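PDB 4B4H: beta-1,4-exocellulase from Thermobifida fusca, which probably hydrolyses beta-1,4-glycosidic bonds of cellulose as a cellobiohydrolase, this chain being its family 6 glycoside hydrolase catalytic domain. Local coordinates for residues 16-21 against 349-354; 357-362 against 406-411; 369-374 against 398-403. All blocks are in the same frame, centred on the assembly; numbering follows the deposited sequence.

Interaction 1: 16-21 against 349-354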
# COMPACT_ATOMS: atom_id res chain seq x y z
N PRO A 16 -16.23 -11.12 4.82
CA PRO A 16 -17.18 -12.02 4.18
C PRO A 16 -17.53 -11.56 2.77
O PRO A 16 -17.71 -12.38 1.88
CB PRO A 16 -18.43 -11.92 5.07
CG PRO A 16 -18.00 -11.24 6.32
CD PRO A 16 -16.84 -10.37 5.94
N VAL A 17 -17.60 -10.24 2.58
CA VAL A 17 -17.87 -9.65 1.27
C VAL A 17 -16.81 -10.10 0.25
O VAL A 17 -17.13 -10.72 -0.77
CB VAL A 17 -17.93 -8.10 1.35
CG1 VAL A 17 -18.30 -7.50 -0.00
CG2 VAL A 17 -18.93 -7.66 2.40
N TRP A 18 -15.54 -9.80 0.54
CA TRP A 18 -14.44 -10.21 -0.34
C TRP A 18 -14.40 -11.71 -0.53
O TRP A 18 -14.25 -12.20 -1.65
CB TRP A 18 -13.09 -9.70 0.16
CG TRP A 18 -11.96 -10.21 -0.70
CD1 TRP A 18 -11.54 -9.72 -1.93
CD2 TRP A 18 -11.11 -11.39 -0.46
NE1 TRP A 18 -10.51 -10.48 -2.45
CE2 TRP A 18 -10.21 -11.49 -1.61
CE3 TRP A 18 -11.01 -12.33 0.56
CZ2 TRP A 18 -9.26 -12.49 -1.71
CZ3 TRP A 18 -10.05 -13.34 0.44
CH2 TRP A 18 -9.19 -13.40 -0.66
N SER A 19 -14.52 -12.45 0.57
CA SER A 19 -14.43 -13.90 0.52
C SER A 19 -15.41 -14.53 -0.49
O SER A 19 -15.06 -15.50 -1.16
CB SER A 19 -14.66 -14.51 1.91
OG SER A 19 -14.50 -15.92 1.85
N ALA A 20 -16.62 -13.97 -0.57
CA ALA A 20 -17.67 -14.51 -1.43
C ALA A 20 -17.36 -14.33 -2.91
O ALA A 20 -17.76 -15.15 -3.73
CB ALA A 20 -19.02 -13.89 -1.08
N LYS A 21 -16.62 -13.28 -3.26
CA LYS A 21 -16.21 -13.07 -4.65
C LYS A 21 -15.03 -13.95 -5.05
O LYS A 21 -14.92 -14.36 -6.20
CB LYS A 21 -15.88 -11.59 -4.90
CG LYS A 21 -17.01 -10.65 -4.57
CD LYS A 21 -16.57 -9.21 -4.70
CE LYS A 21 -17.76 -8.31 -4.98
NZ LYS A 21 -18.68 -8.21 -3.80
N TYR A 349 3.74 -9.67 7.14
CA TYR A 349 3.29 -9.48 5.78
C TYR A 349 1.77 -9.51 5.80
O TYR A 349 1.18 -10.37 6.44
CB TYR A 349 3.84 -10.56 4.85
CG TYR A 349 5.36 -10.60 4.73
CD1 TYR A 349 6.16 -9.48 4.97
CD2 TYR A 349 6.00 -11.79 4.34
CE1 TYR A 349 7.55 -9.55 4.85
CE2 TYR A 349 7.37 -11.86 4.20
CZ TYR A 349 8.15 -10.76 4.46
OH TYR A 349 9.51 -10.88 4.32
N VAL A 350 1.14 -8.55 5.12
CA VAL A 350 -0.31 -8.39 5.14
C VAL A 350 -0.89 -8.34 3.72
O VAL A 350 -0.16 -8.13 2.79
CB VAL A 350 -0.70 -7.14 5.97
CG1 VAL A 350 -0.35 -7.35 7.44
CG2 VAL A 350 -0.01 -5.86 5.48
N TRP A 351 -2.18 -8.66 3.56
CA TRP A 351 -2.88 -8.42 2.31
C TRP A 351 -3.77 -7.24 2.54
O TRP A 351 -4.92 -7.41 2.97
CB TRP A 351 -3.69 -9.66 1.90
CG TRP A 351 -2.90 -10.75 1.20
CD1 TRP A 351 -1.51 -10.90 1.14
CD2 TRP A 351 -3.44 -11.89 0.45
NE1 TRP A 351 -1.17 -12.03 0.41
CE2 TRP A 351 -2.28 -12.67 -0.01
CE3 TRP A 351 -4.72 -12.35 0.16
CZ2 TRP A 351 -2.43 -13.81 -0.79
CZ3 TRP A 351 -4.85 -13.51 -0.61
CH2 TRP A 351 -3.73 -14.23 -1.06
N VAL A 352 -3.28 -6.04 2.25
CA VAL A 352 -4.09 -4.83 2.49
C VAL A 352 -5.05 -4.63 1.30
O VAL A 352 -6.28 -4.70 1.48
CB VAL A 352 -3.22 -3.61 2.84
CG1 VAL A 352 -4.05 -2.33 2.84
CG2 VAL A 352 -2.60 -3.79 4.21
N LYS A 353 -4.51 -4.47 0.09
CA LYS A 353 -5.32 -4.54 -1.14
C LYS A 353 -6.00 -5.90 -1.28
O LYS A 353 -5.32 -6.92 -1.28
CB LYS A 353 -4.45 -4.24 -2.38
CG LYS A 353 -5.15 -4.34 -3.73
CD LYS A 353 -6.05 -3.16 -4.05
CE LYS A 353 -6.85 -3.49 -5.28
NZ LYS A 353 -7.88 -2.43 -5.50
N PRO A 354 -7.34 -5.92 -1.43
CA PRO A 354 -7.97 -7.22 -1.62
C PRO A 354 -7.88 -7.69 -3.09
O PRO A 354 -8.46 -7.07 -3.96
CB PRO A 354 -9.43 -6.98 -1.21
CG PRO A 354 -9.49 -5.56 -0.70
CD PRO A 354 -8.34 -4.84 -1.34
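Trp18, in the first turn of helix 16-24, packs its indole against Pro354 at one end and Trp351 at the other, and these three buried side chains make up the whole contact. The five-membered part of the indole meets the proline: Trp18 CD1 lies 3.5 Å from Pro354 CB, with Trp18 NE1 at 3.9 Å from the same carbon. Pro354 comes at the indole obliquely, so this is apolar packing rather than a ring stack. At the far end of the bicycle, Trp18 CH2 reaches the rim of the other indole, 4.3 Å from Trp351 CZ3 and near the plane of the Trp351 ring. CG anti to the backbone N (chi1 176°) points the Trp18 indole at residues 351-354; CD1 meets Pro354 where the CA atoms of Trp18 and Pro354 are 7.2 Å apart, and the six-membered end carries on to Trp351. Both indole N-H groups are used outside the contact: Trp18 NE1 bonds to Pro355 O, just beyond Pro354, and Trp351 NE1 to Glu336 O. Replacing Trp18 by an alanine would remove the indole, and is likely to leave Pro355 O without its N-H donor and open a gap beside Pro354 and the rim of Trp351. Glu357, a predicted substrate-binding residue, also packs on Trp18, while Asp287 receives the backbone N-H groups of Val352 and Lys353. Residues 351-354 run on from strand 346-350, which pairs in parallel with strand 283-287. Such a loop at the carboxyl end of a parallel barrel strand, carrying Lys353, predicted to bind substrate, is where the active site lies in the distorted alpha/beta barrel of glycoside hydrolase family 6; here it is packed against the N-terminal helix.

Interaction 2: 357-362 against 406-411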
# COMPACT_ATOMS: atom_id res chain seq x y z
N GLU A 357 -10.02 -7.08 -6.69
CA GLU A 357 -10.58 -5.75 -6.82
C GLU A 357 -9.70 -4.88 -7.69
O GLU A 357 -8.49 -4.73 -7.46
CB GLU A 357 -10.80 -5.12 -5.45
CG GLU A 357 -11.96 -5.77 -4.72
CD GLU A 357 -12.05 -5.41 -3.25
OE1 GLU A 357 -11.56 -4.34 -2.84
OE2 GLU A 357 -12.69 -6.20 -2.53
N SER A 358 -10.33 -4.26 -8.69
CA SER A 358 -9.63 -3.44 -9.67
C SER A 358 -8.98 -2.25 -8.98
O SER A 358 -9.46 -1.78 -7.94
CB SER A 358 -10.60 -2.91 -10.73
OG SER A 358 -9.90 -2.07 -11.64
N ASP A 359 -7.88 -1.79 -9.59
CA ASP A 359 -7.15 -0.59 -9.21
C ASP A 359 -7.76 0.68 -9.82
O ASP A 359 -7.47 1.78 -9.35
CB ASP A 359 -5.69 -0.71 -9.66
CG ASP A 359 -4.89 -1.69 -8.82
OD1 ASP A 359 -5.10 -1.73 -7.59
OD2 ASP A 359 -4.04 -2.41 -9.38
N GLY A 360 -8.59 0.51 -10.85
CA GLY A 360 -9.15 1.62 -11.63
C GLY A 360 -9.62 1.17 -13.00
O GLY A 360 -9.25 0.08 -13.45
N ALA A 361 -10.41 2.00 -13.66
CA ALA A 361 -10.97 1.67 -14.99
C ALA A 361 -9.92 1.81 -16.07
O ALA A 361 -9.07 2.69 -15.98
CB ALA A 361 -12.15 2.57 -15.28
N SER A 362 -9.97 0.97 -17.11
CA SER A 362 -8.99 1.06 -18.20
C SER A 362 -9.43 1.97 -19.35
O SER A 362 -8.65 2.29 -20.25
CB SER A 362 -8.57 -0.33 -18.72
OG SER A 362 -9.69 -1.13 -19.04
N SER A 406 -12.45 -10.09 -12.80
CA SER A 406 -12.31 -11.55 -12.86
C SER A 406 -11.08 -12.02 -13.64
O SER A 406 -10.32 -12.88 -13.17
CB SER A 406 -13.59 -12.20 -13.40
OG SER A 406 -13.53 -13.61 -13.23
N ALA A 407 -10.90 -11.48 -14.84
CA ALA A 407 -9.68 -11.74 -15.59
C ALA A 407 -8.41 -11.54 -14.73
O ALA A 407 -7.53 -12.40 -14.72
CB ALA A 407 -9.64 -10.89 -16.86
N GLN A 408 -8.36 -10.45 -13.97
CA GLN A 408 -7.21 -10.20 -13.10
C GLN A 408 -7.12 -11.18 -11.93
O GLN A 408 -6.02 -11.59 -11.57
CB GLN A 408 -7.24 -8.77 -12.56
CG GLN A 408 -5.93 -8.29 -11.95
CD GLN A 408 -6.10 -7.11 -11.02
OE1 GLN A 408 -7.15 -6.93 -10.40
NE2 GLN A 408 -5.07 -6.29 -10.92
N PHE A 409 -8.26 -11.55 -11.34
CA PHE A 409 -8.21 -12.52 -10.25
C PHE A 409 -7.71 -13.90 -10.72
O PHE A 409 -6.85 -14.51 -10.08
CB PHE A 409 -9.54 -12.65 -9.51
CG PHE A 409 -9.49 -13.60 -8.35
CD1 PHE A 409 -9.14 -13.17 -7.07
CD2 PHE A 409 -9.81 -14.95 -8.53
CE1 PHE A 409 -9.09 -14.06 -6.00
CE2 PHE A 409 -9.75 -15.84 -7.47
CZ PHE A 409 -9.40 -15.39 -6.21
N ARG A 410 -8.25 -14.39 -11.83
CA ARG A 410 -7.77 -15.66 -12.39
C ARG A 410 -6.26 -15.66 -12.68
O ARG A 410 -5.57 -16.64 -12.40
CB ARG A 410 -8.54 -16.02 -13.67
CG ARG A 410 -9.98 -16.40 -13.41
CD ARG A 410 -10.80 -16.32 -14.68
NE ARG A 410 -10.44 -17.32 -15.69
CZ ARG A 410 -10.50 -17.11 -17.01
NH1 ARG A 410 -10.88 -15.93 -17.48
NH2 ARG A 410 -10.17 -18.07 -17.85
N GLU A 411 -5.75 -14.56 -13.23
CA GLU A 411 -4.32 -14.40 -13.49
C GLU A 411 -3.52 -14.34 -12.20
O GLU A 411 -2.50 -15.03 -12.05
CB GLU A 411 -4.04 -13.16 -14.32
CG GLU A 411 -2.57 -13.04 -14.71
CD GLU A 411 -2.30 -11.93 -15.69
OE1 GLU A 411 -2.39 -10.74 -15.31
OE2 GLU A 411 -1.96 -12.26 -16.84
O HOH W 1 -6.82 -6.90 -7.66
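The flat carboxamide of Gln408 faces the loop at Glu357-Asp359, with a bridging water off one side of its plane and Ser358 CA off the other. Ser358 CA is 4.3 Å from Gln408 OE1. Beyond the amide's nitrogen end sits the Asp359 carboxylate, but Gln408 NE2 and Asp359 OD2 stay 4.3 Å apart and form no bond. Gln408 reaches across from helix 406-414 with CG anti to the backbone N (chi1 -165°) and the chain extended beyond it. Gln408 OE1 and Glu357 O are both acceptors, 3.9 Å apart, and the water joins them by donating to each: 2.7 Å to Glu357 O and 2.8 Å to Gln408 OE1. It meets the peptide carbonyl at a C-O...water angle of about 119°, yet approaches the amide oxygen from well above the amide plane. The loop has its own brace, an ST turn in which Ser358 OG accepts from Gly360 N at 3.0 Å with a nearly straight N-H...O angle of 163°. Asp359, the predicted proton acceptor, is held instead by Arg290, Tyr229 and Asn328, all on OD2. The chemistry is thus indirect: the only hydrogen-bonded link across the two segments is a water, which spends both protons on joining the helix to the loop of the predicted proton acceptor, while other residues position the Asp359 carboxylate.

Interaction 3: 369-374 against 398-403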
# COMPACT_ATOMS: atom_id res chain seq x y z
N GLU A 369 -20.46 8.28 -8.87
CA GLU A 369 -19.75 8.28 -7.59
C GLU A 369 -18.43 9.06 -7.62
O GLU A 369 -17.64 9.02 -6.67
CB GLU A 369 -19.54 6.84 -7.11
CG GLU A 369 -20.83 6.07 -6.84
CD GLU A 369 -21.72 6.74 -5.81
OE1 GLU A 369 -21.29 6.90 -4.64
OE2 GLU A 369 -22.87 7.11 -6.16
N GLY A 370 -18.20 9.78 -8.72
CA GLY A 370 -17.09 10.70 -8.86
C GLY A 370 -15.74 10.03 -8.99
O GLY A 370 -14.86 10.22 -8.15
N LYS A 371 -15.56 9.24 -10.05
CA LYS A 371 -14.28 8.57 -10.27
C LYS A 371 -13.74 8.81 -11.68
O LYS A 371 -14.11 8.12 -12.64
CB LYS A 371 -14.39 7.07 -9.95
CG LYS A 371 -14.70 6.81 -8.49
CD LYS A 371 -14.56 5.34 -8.14
CE LYS A 371 -14.74 5.10 -6.66
NZ LYS A 371 -14.28 3.73 -6.32
N GLY A 372 -12.86 9.80 -11.79
CA GLY A 372 -12.30 10.24 -13.07
C GLY A 372 -11.36 9.23 -13.70
O GLY A 372 -10.66 8.49 -13.01
N PHE A 373 -11.35 9.22 -15.03
CA PHE A 373 -10.50 8.31 -15.79
C PHE A 373 -9.01 8.64 -15.61
O PHE A 373 -8.56 9.72 -15.97
CB PHE A 373 -10.91 8.36 -17.27
CG PHE A 373 -10.07 7.53 -18.20
CD1 PHE A 373 -9.65 6.24 -17.85
CD2 PHE A 373 -9.72 8.03 -19.46
CE1 PHE A 373 -8.89 5.48 -18.72
CE2 PHE A 373 -8.97 7.27 -20.34
CZ PHE A 373 -8.55 6.00 -19.97
N ASP A 374 -8.26 7.70 -15.04
CA ASP A 374 -6.82 7.88 -14.82
C ASP A 374 -6.09 7.04 -15.86
O ASP A 374 -6.21 5.81 -15.86
CB ASP A 374 -6.44 7.43 -13.40
CG ASP A 374 -5.01 7.83 -13.00
OD1 ASP A 374 -4.07 7.64 -13.80
OD2 ASP A 374 -4.82 8.28 -11.85
N ALA A 398 -10.56 -3.36 -17.54
CA ALA A 398 -10.69 -3.26 -16.07
C ALA A 398 -11.89 -2.41 -15.64
O ALA A 398 -12.14 -1.34 -16.22
CB ALA A 398 -9.42 -2.65 -15.50
N PRO A 399 -12.65 -2.87 -14.61
CA PRO A 399 -13.77 -2.07 -14.10
C PRO A 399 -13.31 -0.90 -13.23
O PRO A 399 -12.11 -0.69 -13.06
CB PRO A 399 -14.58 -3.09 -13.29
CG PRO A 399 -13.57 -4.09 -12.81
CD PRO A 399 -12.41 -4.07 -13.78
N ILE A 400 -14.26 -0.11 -12.72
CA ILE A 400 -13.96 0.94 -11.75
C ILE A 400 -13.23 0.37 -10.53
O ILE A 400 -13.43 -0.80 -10.15
CB ILE A 400 -15.24 1.73 -11.39
CG1 ILE A 400 -15.45 2.84 -12.43
CG2 ILE A 400 -15.22 2.28 -9.97
CD1 ILE A 400 -16.76 3.60 -12.29
N SER A 401 -12.34 1.19 -9.97
CA SER A 401 -11.55 0.81 -8.81
C SER A 401 -12.43 0.19 -7.73
O SER A 401 -13.48 0.74 -7.38
CB SER A 401 -10.80 2.03 -8.27
OG SER A 401 -10.29 1.79 -6.96
N GLY A 402 -12.00 -0.96 -7.21
CA GLY A 402 -12.73 -1.70 -6.18
C GLY A 402 -13.77 -2.69 -6.70
O GLY A 402 -14.22 -3.54 -5.94
N HIS A 403 -14.15 -2.56 -7.97
CA HIS A 403 -15.10 -3.48 -8.59
C HIS A 403 -14.40 -4.75 -8.94
O HIS A 403 -13.21 -4.74 -9.21
CB HIS A 403 -15.69 -2.85 -9.86
CG HIS A 403 -16.78 -1.85 -9.60
ND1 HIS A 403 -17.83 -1.69 -10.42
CD2 HIS A 403 -16.98 -0.95 -8.54
CE1 HIS A 403 -18.65 -0.73 -9.94
NE2 HIS A 403 -18.13 -0.29 -8.79
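Lys371 lies against a type II beta turn, Ile400 to His403, closed by His403 N donating to Ile400 O at 2.9 Å. The backbone N of Lys371 is held by Asn367 OD1, and from there the side chain runs as an extended rod. Lys371 CB still stands 4.9 Å from Ile400 CG2, and CG comes little closer. Lys371 CD makes the apolar contact, 3.6 Å from Ile400 CG2, the two side chains crossing at a slant. CE passes the same methyl more loosely. The tip, Lys371 NZ, ends 4.0 Å from Ile400 CG2 and gives a weak hydrogen bond of 3.3 Å to Ser401 O, arriving at a C-O...N angle of about 135°. The rod is sent over the turn by a chi1 of -63°, which sets CG opposite the carbonyl carbon, so that its methylenes pass Ile400 before the ammonium reaches the carbonyl of the turn's central peptide. Gly402 follows that carbonyl with positive phi, where a CB would be jammed against Ser401 O, as expected at the third position of such a turn. Asp41, predicted to bind substrate, is close to the Lys371 side chain, and Asn95 touches it too, which puts this surface contact beside the likely substrate path. Within the turn, Ile400 CB sits over the centre of one face of the His403 ring, 4.2 Å above its plane.

Starting from the N terminus, helix 16-24 supplies the first half of interaction 1, which closes only after 327 residues holding most of the barrel, at the loop beyond strand 346-350. Interaction 2 then opens, in series, and closes 43 residues later on helix 406-414; the chain between has no helix or strand. Interaction 3 is nested inside that long loop, laying 369-374 against 398-403. Neighbouring contacts are joined directly: Lys353 NZ of interaction 1 bonds to Ser358 O of interaction 2, and Ser362 OG of interaction 2 accepts a hydrogen bond from Ala398 N of interaction 3. Together they tie the N-terminal helix, the barrel strand's end and the C-terminal helix around the predicted catalytic loop.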